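Lin2118 protein (Listeria innocua, PDB 3OOU) probably binds specific DNA sequences as a transcription regulator, this chain being the C-terminal AraC-type helix-turn-helix part of a longer response-regulator protein. Local coordinates at residues L11-E16 with K25-D30. Residues are numbered along the deposited sequence; the frame is centred on the assembly and turned at random. Where two conformers were deposited one is given.
Sequences LSYITE and KTLGND
In the N-terminal half of an AraC-type helix-turn-helix domain, helix 6-17 packs against helix 24-31 through Tyr13, Leu27 and Asp30. The backbones stay well apart, with 9.0 Å between Tyr13 CA and Leu27 CA, and the tyrosine side chain bridges much of that gap. Its CG stands anti to the backbone N (chi1 -161°), which swings the ring out from its own helix toward Leu27 and Asp30. Leu27 meets one ortho-meta side of the ring with a single methyl: Leu27 CD2 lies 3.5 Å from Tyr13 CD2 and 3.8 Å from Tyr13 CE2, approaching obliquely as the two side chains run antiparallel alongside each other. At the far end of the ring, Tyr13 OH comes within 3.0 Å of Asp30 OD2. The carboxylate is turned 46° from the ring plane, and the aspartate side chain lies roughly perpendicular to that of the tyrosine. Phe31 meets the Tyr13 ring edge-to-face, while Leu27 also touches Leu38 of helix 35-46 and Phe50 of helix 50-68. One methyl-on-ring contact, with the tyrosine hydroxyl near an exposed carboxylate, thus ties helix 6-17 to helix 24-31 in the all-helical fold of an AraC-type helix-turn-helix domain.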
loop_
_atom_site.group_PDB
_atom_site.type_symbol
_atom_site.label_atom_id
_atom_site.label_comp_id
_atom_site.label_asym_id
_atom_site.label_seq_id
_atom_site.Cartn_x
_atom_site.Cartn_y
_atom_site.Cartn_z
ATOM N N LEU A 11 -7.224 4.742 8.866
ATOM C CA LEU A 11 -7.677 3.668 7.992
ATOM C C LEU A 11 -8.486 4.223 6.827
ATOM O O LEU A 11 -8.275 3.830 5.683
ATOM C CB LEU A 11 -8.477 2.615 8.768
ATOM C CG LEU A 11 -7.711 1.752 9.778
ATOM C CD1 LEU A 11 -8.671 0.943 10.633
ATOM C CD2 LEU A 11 -6.698 0.833 9.092
ATOM N N SER A 12 -9.393 5.156 7.122
ATOM C CA SER A 12 -10.203 5.788 6.085
ATOM C C SER A 12 -9.347 6.635 5.138
ATOM O O SER A 12 -9.560 6.622 3.928
ATOM C CB SER A 12 -11.335 6.607 6.710
ATOM O OG SER A 12 -12.214 5.758 7.438
ATOM N N TYR A 13 -8.369 7.349 5.698
ATOM C CA TYR A 13 -7.425 8.147 4.909
ATOM C C TYR A 13 -6.661 7.320 3.870
ATOM O O TYR A 13 -6.484 7.755 2.730
ATOM C CB TYR A 13 -6.427 8.853 5.831
ATOM C CG TYR A 13 -5.712 10.020 5.191
ATOM C CD1 TYR A 13 -6.252 11.306 5.256
ATOM C CD2 TYR A 13 -4.493 9.847 4.534
ATOM C CE1 TYR A 13 -5.602 12.387 4.680
ATOM C CE2 TYR A 13 -3.828 10.928 3.956
ATOM C CZ TYR A 13 -4.393 12.194 4.035
ATOM O OH TYR A 13 -3.754 13.273 3.465
ATOM N N ILE A 14 -6.203 6.137 4.276
ATOM C CA ILE A 14 -5.518 5.218 3.357
ATOM C C ILE A 14 -6.367 4.934 2.113
ATOM O O ILE A 14 -5.857 4.997 1.000
ATOM C CB ILE A 14 -5.060 3.911 4.068
ATOM C CG1 ILE A 14 -3.922 4.220 5.051
ATOM C CG2 ILE A 14 -4.627 2.843 3.043
ATOM C CD1 ILE A 14 -3.542 3.075 5.982
ATOM N N THR A 15 -7.664 4.669 2.305
ATOM C CA THR A 15 -8.585 4.373 1.203
ATOM C C THR A 15 -8.698 5.530 0.201
ATOM O O THR A 15 -8.848 5.316 -1.004
ATOM C CB THR A 15 -9.989 4.001 1.750
ATOM O OG1 THR A 15 -9.859 2.979 2.747
ATOM C CG2 THR A 15 -10.904 3.505 0.640
ATOM N N GLU A 16 -8.639 6.759 0.713
ATOM C CA GLU A 16 -8.756 7.962 -0.115
ATOM C C GLU A 16 -7.470 8.325 -0.852
ATOM O O GLU A 16 -7.514 8.959 -1.911
ATOM C CB GLU A 16 -9.155 9.164 0.746
ATOM C CG GLU A 16 -10.244 8.896 1.765
ATOM C CD GLU A 16 -11.598 9.413 1.338
ATOM O OE1 GLU A 16 -11.741 9.863 0.178
ATOM O OE2 GLU A 16 -12.527 9.374 2.176
ATOM N N LYS A 25 5.371 9.640 8.644
ATOM C CA LYS A 25 5.774 11.041 8.747
ATOM C C LYS A 25 4.786 11.970 8.034
ATOM O O LYS A 25 4.401 12.998 8.589
ATOM C CB LYS A 25 7.201 11.252 8.224
ATOM C CG LYS A 25 8.271 10.672 9.126
ATOM C CD LYS A 25 9.659 11.056 8.618
ATOM C CE LYS A 25 10.747 10.335 9.394
ATOM N NZ LYS A 25 10.758 8.875 9.072
ATOM N N THR A 26 4.354 11.611 6.825
ATOM C CA THR A 26 3.409 12.481 6.110
ATOM C C THR A 26 2.051 12.478 6.818
ATOM O O THR A 26 1.414 13.522 6.933
ATOM C CB THR A 26 3.237 12.132 4.600
ATOM O OG1 THR A 26 2.587 10.862 4.451
ATOM C CG2 THR A 26 4.588 12.112 3.879
ATOM N N LEU A 27 1.639 11.317 7.321
ATOM C CA LEU A 27 0.383 11.212 8.071
ATOM C C LEU A 27 0.450 12.008 9.359
ATOM O O LEU A 27 -0.498 12.703 9.707
ATOM C CB LEU A 27 0.044 9.758 8.379
ATOM C CG LEU A 27 -0.439 8.946 7.186
ATOM C CD1 LEU A 27 -0.323 7.481 7.524
ATOM C CD2 LEU A 27 -1.877 9.293 6.815
ATOM N N GLY A 28 1.582 11.927 10.051
ATOM C CA GLY A 28 1.777 12.680 11.288
ATOM C C GLY A 28 1.663 14.171 11.040
ATOM O O GLY A 28 1.064 14.904 11.834
ATOM N N ASN A 29 2.235 14.621 9.928
ATOM C CA ASN A 29 2.151 16.027 9.563
ATOM C C ASN A 29 0.720 16.424 9.204
ATOM O O ASN A 29 0.235 17.456 9.669
ATOM C CB ASN A 29 3.141 16.361 8.443
ATOM C CG ASN A 29 4.590 16.383 8.929
ATOM O OD1 ASN A 29 4.864 16.641 10.106
ATOM N ND2 ASN A 29 5.522 16.125 8.019
ATOM N N ASP A 30 0.037 15.582 8.430
ATOM C CA ASP A 30 -1.349 15.849 8.013
ATOM C C ASP A 30 -2.313 15.870 9.201
ATOM O O ASP A 30 -3.224 16.705 9.265
ATOM C CB ASP A 30 -1.820 14.810 6.989
ATOM C CG ASP A 30 -1.116 14.939 5.642
ATOM O OD1 ASP A 30 -0.519 16.000 5.358
ATOM O OD2 ASP A 30 -1.168 13.968 4.859
#